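Local coordinates for BH0236 protein (Bacillus halodurans, PDB 5T7A) that probably binds beta-1,3-glucan as a family 56 carbohydrate-binding module, a non-catalytic beta-sheet domain, at residues H63-N67 / G93-Y98. Residues are numbered along the deposited sequence; the frame is centred on the assembly and turned at random.
With EDO (1,2-ethanediol), chain E; EDO (1,2-ethanediol), chain F.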
ATOM      1  N   HIS A  63       5.842  -2.961   0.006  1.00  8.99           N
ATOM      2  CA  HIS A  63       7.126  -2.843   0.780  1.00  9.80           C
ATOM      3  C   HIS A  63       6.824  -1.810   1.850  1.00 10.39           C
ATOM      4  O   HIS A  63       6.284  -0.745   1.529  1.00 11.24           O
ATOM      5  CB  HIS A  63       8.237  -2.342  -0.123  1.00 10.15           C
ATOM      6  CG  HIS A  63       8.278  -3.035  -1.445  1.00  9.99           C
ATOM      7  ND1 HIS A  63       8.558  -4.391  -1.573  1.00 10.43           N
ATOM      8  CD2 HIS A  63       7.966  -2.613  -2.680  1.00 10.72           C
ATOM      9  CE1 HIS A  63       8.439  -4.749  -2.836  1.00 10.73           C
ATOM     10  NE2 HIS A  63       8.096  -3.691  -3.537  1.00 12.58           N
ATOM     11  N   LEU A  64       7.049  -2.136   3.145  1.00 10.37           N
ATOM     12  CA  LEU A  64       6.684  -1.169   4.190  1.00 11.07           C
ATOM     13  C   LEU A  64       7.700  -1.113   5.290  1.00 12.15           C
ATOM     14  O   LEU A  64       8.434  -2.083   5.538  1.00 12.71           O
ATOM     15  CB  LEU A  64       5.265  -1.389   4.675  1.00 12.56           C
ATOM     16  CG  LEU A  64       4.925  -2.715   5.353  1.00 12.52           C
ATOM     17  CD1 LEU A  64       5.312  -2.596   6.813  1.00 13.68           C
ATOM     18  CD2 LEU A  64       3.432  -3.055   5.173  1.00 12.44           C
ATOM     19  N   LYS A  65       7.730   0.041   5.933  1.00 13.39           N
ATOM     20  CA  LYS A  65       8.512   0.207   7.165  1.00 16.19           C
ATOM     21  C   LYS A  65       7.745   1.075   8.096  1.00 15.95           C
ATOM     22  O   LYS A  65       7.064   2.012   7.687  1.00 14.37           O
ATOM     23  CB  LYS A  65       9.776   0.989   6.857  1.00 19.42           C
ATOM     24  CG  LYS A  65      10.758   0.389   5.923  1.00 26.23           C
ATOM     25  CD  LYS A  65      11.726   1.496   5.474  1.00 26.48           C
ATOM     26  CE  LYS A  65      12.756   0.893   4.583  1.00 31.83           C
ATOM     27  NZ  LYS A  65      13.988   1.723   4.489  1.00 34.98           N
ATOM     28  N   VAL A  66       7.938   0.869   9.397  1.00 15.85           N
ATOM     29  CA  VAL A  66       7.266   1.665  10.390  1.00 17.54           C
ATOM     30  C   VAL A  66       8.344   2.359  11.258  1.00 18.33           C
ATOM     31  O   VAL A  66       9.226   1.650  11.751  1.00 19.20           O
ATOM     32  CB  VAL A  66       6.409   0.793  11.280  1.00 17.79           C
ATOM     33  CG1 VAL A  66       5.793   1.667  12.383  1.00 18.85           C
ATOM     34  CG2 VAL A  66       5.317   0.039  10.518  1.00 19.94           C
ATOM     35  N   ASN A  67       8.255   3.682  11.400  1.00 19.12           N
ATOM     36  CA  ASN A  67       9.268   4.522  12.151  1.00 21.71           C
ATOM     37  C   ASN A  67      10.690   4.141  11.716  1.00 25.32           C
ATOM     38  O   ASN A  67      11.620   3.960  12.542  1.00 26.02           O
ATOM     39  CB  ASN A  67       9.074   4.309  13.648  1.00 23.47           C
ATOM     40  CG  ASN A  67       7.679   4.713  14.128  1.00 22.92           C
ATOM     41  OD1 ASN A  67       7.157   5.705  13.656  1.00 26.03           O
ATOM     42  ND2 ASN A  67       7.051   3.905  14.967  1.00 24.38           N
ATOM     43  N   GLY A  93       0.990   8.745  16.161  1.00 24.45           N
ATOM     44  CA  GLY A  93       2.377   9.108  15.940  1.00 25.63           C
ATOM     45  C   GLY A  93       3.272   8.149  15.132  1.00 23.55           C
ATOM     46  O   GLY A  93       4.358   8.564  14.726  1.00 24.25           O
ATOM     47  N   ASP A  94       2.863   6.888  14.948  1.00 23.61           N
ATOM     48  CA  ASP A  94       3.606   5.962  14.086  1.00 21.59           C
ATOM     49  C   ASP A  94       3.703   6.538  12.657  1.00 22.65           C
ATOM     50  O   ASP A  94       2.747   7.157  12.140  1.00 22.27           O
ATOM     51  CB  ASP A  94       3.035   4.552  14.126  1.00 24.77           C
ATOM     52  CG  ASP A  94       3.271   3.874  15.452  1.00 23.07           C
ATOM     53  OD1 ASP A  94       4.023   4.428  16.221  1.00 29.31           O
ATOM     54  OD2 ASP A  94       2.754   2.779  15.675  1.00 29.70           O
ATOM     55  N   VAL A  95       4.898   6.439  12.057  1.00 20.10           N
ATOM     56  CA  VAL A  95       5.093   6.762  10.641  1.00 17.69           C
ATOM     57  C   VAL A  95       5.183   5.453   9.801  1.00 14.89           C
ATOM     58  O   VAL A  95       6.062   4.603   9.986  1.00 17.15           O
ATOM     59  CB  VAL A  95       6.291   7.700  10.374  1.00 18.95           C
ATOM     60  CG1 VAL A  95       6.615   7.811   8.923  1.00 18.06           C
ATOM     61  CG2 VAL A  95       6.039   9.075  10.955  1.00 20.39           C
ATOM     62  N   LEU A  96       4.276   5.317   8.842  1.00 13.39           N
ATOM     63  CA  LEU A  96       4.274   4.159   7.934  1.00 12.50           C
ATOM     64  C   LEU A  96       4.736   4.660   6.572  1.00 12.21           C
ATOM     65  O   LEU A  96       4.163   5.563   5.984  1.00 11.69           O
ATOM     66  CB  LEU A  96       2.857   3.571   7.871  1.00 13.44           C
ATOM     67  CG  LEU A  96       2.637   2.521   6.768  1.00 12.19           C
ATOM     68  CD1 LEU A  96       3.353   1.245   7.122  1.00 13.28           C
ATOM     69  CD2 LEU A  96       1.138   2.269   6.703  1.00 12.76           C
ATOM     70  N   GLU A  97       5.804   4.040   6.069  1.00 11.50           N
ATOM     71  CA  GLU A  97       6.280   4.319   4.717  1.00 11.86           C
ATOM     72  C   GLU A  97       6.013   3.076   3.887  1.00  9.93           C
ATOM     73  O   GLU A  97       6.210   1.964   4.354  1.00 10.32           O
ATOM     74  CB  GLU A  97       7.746   4.739   4.699  1.00 15.23           C
ATOM     75  CG  GLU A  97       7.911   6.218   5.161  1.00 19.69           C
ATOM     76  CD  GLU A  97       9.352   6.581   5.227  1.00 21.93           C
ATOM     77  OE1 GLU A  97       9.996   6.103   6.189  1.00 23.93           O
ATOM     78  OE2 GLU A  97       9.809   7.337   4.334  1.00 25.38           O
ATOM     79  N   TYR A  98       5.614   3.252   2.624  1.00  9.09           N
ATOM     80  CA  TYR A  98       5.144   2.133   1.837  1.00  9.03           C
ATOM     81  C   TYR A  98       5.353   2.422   0.372  1.00  9.22           C
ATOM     82  O   TYR A  98       5.288   3.561  -0.085  1.00 10.23           O
ATOM     83  CB  TYR A  98       3.679   1.814   2.106  1.00  9.65           C
ATOM     84  CG  TYR A  98       2.711   2.938   1.853  1.00  9.05           C
ATOM     85  CD1 TYR A  98       2.522   3.948   2.804  1.00  9.14           C
ATOM     86  CD2 TYR A  98       1.926   2.987   0.713  1.00  8.23           C
ATOM     87  CE1 TYR A  98       1.652   4.974   2.596  1.00  8.74           C
ATOM     88  CE2 TYR A  98       1.062   3.989   0.490  1.00  8.24           C
ATOM     89  CZ  TYR A  98       0.891   4.985   1.397  1.00  8.72           C
ATOM     90  OH  TYR A  98      -0.002   5.999   1.145  1.00  9.62           O
TER
HETATM   91  C1  EDO E1103      11.920   4.343   3.332  1.00 39.05           C
HETATM   92  O1  EDO E1103      13.096   3.904   3.989  1.00 37.91           O
HETATM   93  C2  EDO E1103      12.364   5.362   2.332  1.00 37.49           C
HETATM   94  O2  EDO E1103      11.987   6.672   2.740  1.00 38.35           O
HETATM   95  C1  EDO F1104       8.473  -2.428  11.809  1.00 37.84           C
HETATM   96  O1  EDO F1104       8.519  -3.817  12.057  1.00 42.50           O
HETATM   97  C2  EDO F1104       8.551  -2.261  10.297  1.00 31.76           C
HETATM   98  O2  EDO F1104       9.604  -1.388   9.858  1.00 26.71           O
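Lys65 and Glu97 form the hydrogen-bonded pair of an antiparallel ladder whose strands run 162° apart in direction. Lys65 N donates a hydrogen bond to Glu97 O at 2.9 Å, and Glu97 N returns the bond to Lys65 O. Two residues on, past the non-hydrogen-bonded pair Val66-Leu96, Asn67 N reaches Val95 O at 2.8 Å, in the carbonyl plane. There Asn67 has left the strand with positive phi, and its side chain takes over the pairing: OD1 accepts Val95 N at 2.9 Å in a straight bond, although the donor stands above the amide carbonyl plane. Asn67 ND2 adds a weak bond of 3.3 Å to Asp94 OD1, amide and carboxylate being turned 76° apart; Asp94 OD2 is held by Ser91 N.

The apolar contacts lie on the other face from Lys65 and Glu97. With CG anti to the backbone N (chi1 169°), Leu96 brings CD1 to 4.1 Å from both Val66 CG2 and Leu64 CB, and Ile49 and Ile39 from strands 46-53 and 35-40 pack against it, as expected inside a beta-sandwich.

The opposite charges do not touch: Lys65 NZ and Glu97 OE1 stand 6.2 Å apart. One 1,2-ethanediol lies between the two side chains, its O2 donating to Glu97 OE2 at 2.8 Å, its O1 so close to Lys65 NZ that this end of the model is doubtful. Lys65 also makes a cation-pi contact with Trp113. An alanine in its place would probably keep the backbone ladder but leave Trp113 without this cation and take from Glu97 the positive charge of this lysine. Backbone bonds, extended at the strand end by the Asn67 amide, thus hold the register, whereas the polar face can accommodate a small diol, probably from the crystallisation liquor.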